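Local coordinates for soluble inorganic pyrophosphatase (Toxoplasma gondii, PDB 5WRT) that hydrolyses inorganic pyrophosphate to phosphate as a family I, magnesium-dependent soluble pyrophosphatase, given here as the fragment holding its pyrophosphatase domain, at the interface of chains A and B. Coordinates in Å, arbitrary orientation; residue numbers count along the deposited sequence, not the author numbering. Chains: chain A/B, Soluble inorganic pyrophosphatase.

Contact 1 and contact 2 lie about 15 Å apart, measured between the centres of their C-alpha atoms, and belong to one two-fold symmetric interface between identical chains. They share no residue, but chain B supplies neighbouring stretches of sequence to both: B:Thr88 of strand 88-89 to contact 1 and B:Trp91 to contact 2. Contact 1 is mainly polar, built from loop carbonyls, hydroxyls and stacked guanidinium groups, whereas contact 2 packs A:Trp193 and the salt-bridged A:Glu189 and A:Arg192 against B:Gly182, the partner's helix start and B:Trp91. Whether this deposited dimer is the functional one the structure alone does not show.

Contact 1: the interface of chains A and B. Residues chain A 58, 85-88; chain B 58, 84, 86, 88.
The short loop between strands 84-85 and 88-89 meets its copy here, with an arginine of strand 57-59 from each chain laid beside it. A:Arg58 and B:Arg58 arrive from opposite directions and stack, their guanidinium planes 5° apart and their CZ carbons 3.6 Å from each other. NH1 of B:Arg58 sits over the centre of the A:Arg58 guanidinium, while NH2 of A:Arg58 lies over the rim of the other, so the stack is slightly offset. The two chains reach it differently: A:Arg58 has CG between backbone N and carbonyl carbon (chi1 68°) and then runs extended, whereas B:Arg58 has CG anti to the backbone N and bends at chi3 (59°). With this bend, NE of B:Arg58 donates to OE1 of B:Glu84 at 3.2 Å, a salt bridge entering from above the carboxylate plane. The carboxylate probably offsets part of the like charge of the stacked pair.

Beside the stack, two reciprocal hydroxyl bonds join the loops. OG1 of B:Thr88 donates to the carbonyl O of A:Ala86 at 2.7 Å, and OG1 of A:Thr88 donates to O of B:Ala86 at 2.8 Å; both hydroxyls approach from above the carbonyl plane. The A:Ala86 oxygen also receives a weak bond from NH1 of B:Arg58 (3.1 Å). A further bond runs from N of B:Thr88 to the hydroxyl OG of A:Ser87 at 2.9 Å, engaging the start of the strand.

Within the fold, the patch lies where the loop 86-87 joining strands 84-85 and 88-89, and the middle of strand 57-59, face the partner chain.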
# COMPACT_ATOMS: atom_id res chain seq x y z
N ARG A 58 5.88 -2.28 10.24
CA ARG A 58 6.32 -2.96 9.03
C ARG A 58 7.34 -4.06 9.28
O ARG A 58 7.78 -4.69 8.31
CB ARG A 58 6.86 -1.97 7.99
CG ARG A 58 8.14 -1.25 8.33
CD ARG A 58 8.66 -0.57 7.08
NE ARG A 58 9.84 0.26 7.32
CZ ARG A 58 9.89 1.56 7.07
NH1 ARG A 58 8.84 2.18 6.56
NH2 ARG A 58 11.00 2.24 7.32
N TYR A 85 8.70 -5.69 5.79
CA TYR A 85 7.95 -5.43 4.58
C TYR A 85 8.38 -4.10 3.98
O TYR A 85 8.82 -3.19 4.69
CB TYR A 85 6.44 -5.43 4.86
CG TYR A 85 5.87 -6.80 5.14
CD1 TYR A 85 6.17 -7.88 4.31
CD2 TYR A 85 5.04 -7.02 6.22
CE1 TYR A 85 5.66 -9.13 4.56
CE2 TYR A 85 4.52 -8.28 6.48
CZ TYR A 85 4.83 -9.33 5.64
OH TYR A 85 4.32 -10.58 5.89
N ALA A 86 8.25 -3.98 2.66
CA ALA A 86 8.64 -2.74 2.00
C ALA A 86 7.71 -1.59 2.34
O ALA A 86 8.08 -0.43 2.17
CB ALA A 86 8.67 -2.95 0.48
N SER A 87 6.51 -1.89 2.84
CA SER A 87 5.52 -0.87 3.16
C SER A 87 4.94 -1.14 4.54
O SER A 87 4.93 -2.28 5.02
CB SER A 87 4.39 -0.85 2.12
OG SER A 87 4.86 -0.31 0.89
N THR A 88 4.47 -0.07 5.18
CA THR A 88 3.82 -0.20 6.47
C THR A 88 2.44 -0.83 6.31
O THR A 88 1.67 -0.48 5.41
CB THR A 88 3.70 1.16 7.15
OG1 THR A 88 5.01 1.67 7.45
CG2 THR A 88 2.90 1.06 8.44
N ARG B 58 11.16 4.83 -1.61
CA ARG B 58 10.44 5.37 -0.46
C ARG B 58 10.95 6.72 0.02
O ARG B 58 10.29 7.34 0.85
CB ARG B 58 10.54 4.35 0.69
CG ARG B 58 9.56 4.52 1.83
CD ARG B 58 9.57 3.29 2.73
NE ARG B 58 10.89 3.02 3.30
CZ ARG B 58 11.26 1.84 3.80
NH1 ARG B 58 10.40 0.82 3.80
NH2 ARG B 58 12.47 1.67 4.29
N GLU B 84 11.15 10.08 4.65
CA GLU B 84 10.65 9.00 3.82
C GLU B 84 9.15 8.86 4.03
O GLU B 84 8.61 9.21 5.08
CB GLU B 84 11.32 7.67 4.18
CG GLU B 84 12.82 7.63 3.95
CD GLU B 84 13.40 6.25 4.17
OE1 GLU B 84 12.63 5.34 4.57
OE2 GLU B 84 14.61 6.06 3.96
N ALA B 86 5.98 6.39 4.72
CA ALA B 86 5.89 5.19 5.54
C ALA B 86 5.82 3.93 4.69
O ALA B 86 6.13 2.84 5.19
CB ALA B 86 4.68 5.27 6.46
N THR B 88 6.46 2.10 0.57
CA THR B 88 7.12 2.21 -0.73
C THR B 88 6.11 2.58 -1.81
O THR B 88 5.01 2.02 -1.87
CB THR B 88 7.82 0.90 -1.08
OG1 THR B 88 8.87 0.65 -0.14
CG2 THR B 88 8.41 0.97 -2.48

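Contact 2: the interface of chains A and B. Residues chain A 189, 192-193; chain B 91, 181-183, 186.
A:Trp193, the last residue of helix 183-193, buries most surface here and packs against the start of the same helix in chain B. Its indole NE1 donates to the carbonyl O of B:Gly182 at 2.9 Å; the angle at the hydrogen is 135°, and the donor stands above the carbonyl plane. One face of the indole receives CZ2 of B:Trp91, 3.8 Å above the plane and over its centre. The two rings are inclined by 63°, an edge-to-face arrangement in which B:Trp91 presents its rim. CD of A:Arg192 lies over the opposite face, toward its rim, while CG2 of B:Val183 reaches CH2 of A:Trp193 at 3.8 Å.

B:Gly182 is the second main contributor. Its CA lies against the face of the A:Arg192 guanidinium, 3.4 Å from CZ of A:Arg192; the lack of a side chain probably allows so close an approach. A salt bridge to A:Glu189, one helical turn earlier, holds the guanidinium flat: NE of A:Arg192 donates to OE1 of A:Glu189 at 2.8 Å and NH2 of A:Arg192 to OE2 of A:Glu189 at 2.9 Å, both on the syn side of the carboxylate. Bends at chi2 and chi3 (-61°) of A:Arg192 turn it back along the helix into this side-on grip. CG of A:Glu189 meanwhile rests on CA of B:Gly186, 3.7 Å away.

In the fold, the C-terminal half of one helix 183-193 thus meets the N-terminal half of the other, with the loop holding B:Trp91 flanking them.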
# COMPACT_ATOMS: atom_id res chain seq x y z
N GLU A 189 -5.39 -4.01 -2.18
CA GLU A 189 -4.31 -3.38 -2.91
C GLU A 189 -2.99 -3.48 -2.16
O GLU A 189 -1.92 -3.54 -2.78
CB GLU A 189 -4.65 -1.92 -3.21
CG GLU A 189 -5.84 -1.74 -4.14
CD GLU A 189 -5.79 -2.62 -5.37
OE1 GLU A 189 -4.69 -2.79 -5.95
OE2 GLU A 189 -6.85 -3.16 -5.76
N ARG A 192 -1.75 -6.95 -2.86
CA ARG A 192 -1.47 -7.13 -4.28
C ARG A 192 -0.09 -6.59 -4.65
O ARG A 192 0.62 -7.19 -5.47
CB ARG A 192 -2.55 -6.46 -5.13
CG ARG A 192 -2.47 -6.83 -6.61
CD ARG A 192 -2.92 -5.68 -7.51
NE ARG A 192 -4.30 -5.28 -7.27
CZ ARG A 192 -5.36 -5.86 -7.83
NH1 ARG A 192 -5.19 -6.88 -8.67
NH2 ARG A 192 -6.58 -5.43 -7.55
N TRP A 193 0.31 -5.47 -4.04
CA TRP A 193 1.47 -4.72 -4.49
C TRP A 193 2.69 -4.83 -3.59
O TRP A 193 3.78 -4.43 -4.01
CB TRP A 193 1.09 -3.23 -4.64
CG TRP A 193 0.16 -2.95 -5.77
CD1 TRP A 193 -1.19 -2.76 -5.70
CD2 TRP A 193 0.51 -2.80 -7.16
NE1 TRP A 193 -1.70 -2.51 -6.95
CE2 TRP A 193 -0.68 -2.54 -7.87
CE3 TRP A 193 1.72 -2.88 -7.86
CZ2 TRP A 193 -0.70 -2.35 -9.25
CZ3 TRP A 193 1.70 -2.69 -9.23
CH2 TRP A 193 0.50 -2.43 -9.91
N TRP B 91 5.11 3.11 -8.16
CA TRP B 91 5.08 3.68 -9.49
C TRP B 91 6.00 4.89 -9.55
O TRP B 91 6.23 5.55 -8.53
CB TRP B 91 3.65 4.09 -9.89
CG TRP B 91 2.64 3.02 -9.67
CD1 TRP B 91 2.23 2.07 -10.56
CD2 TRP B 91 1.91 2.77 -8.46
NE1 TRP B 91 1.29 1.25 -9.98
CE2 TRP B 91 1.08 1.65 -8.69
CE3 TRP B 91 1.89 3.38 -7.20
CZ2 TRP B 91 0.23 1.14 -7.72
CZ3 TRP B 91 1.04 2.86 -6.23
CH2 TRP B 91 0.22 1.76 -6.50
N ARG B 181 -4.56 -4.55 -14.00
CA ARG B 181 -5.40 -4.70 -12.82
C ARG B 181 -4.68 -4.20 -11.58
O ARG B 181 -3.49 -4.47 -11.39
CB ARG B 181 -5.80 -6.16 -12.62
CG ARG B 181 -5.85 -7.00 -13.88
CD ARG B 181 -6.75 -8.19 -13.65
NE ARG B 181 -7.96 -7.82 -12.91
CZ ARG B 181 -8.84 -8.70 -12.41
NH1 ARG B 181 -8.64 -10.00 -12.57
NH2 ARG B 181 -9.91 -8.27 -11.76
N GLY B 182 -5.41 -3.48 -10.73
CA GLY B 182 -4.87 -2.97 -9.49
C GLY B 182 -4.11 -1.67 -9.59
O GLY B 182 -3.72 -1.12 -8.55
N VAL B 183 -3.88 -1.14 -10.80
CA VAL B 183 -3.12 0.10 -10.91
C VAL B 183 -3.95 1.29 -10.44
O VAL B 183 -3.52 2.06 -9.57
CB VAL B 183 -2.62 0.29 -12.36
CG1 VAL B 183 -2.09 1.70 -12.55
CG2 VAL B 183 -1.53 -0.73 -12.68
N GLY B 186 -4.93 0.58 -6.79
CA GLY B 186 -3.70 0.58 -6.02
C GLY B 186 -3.16 1.97 -5.78
O GLY B 186 -2.67 2.28 -4.69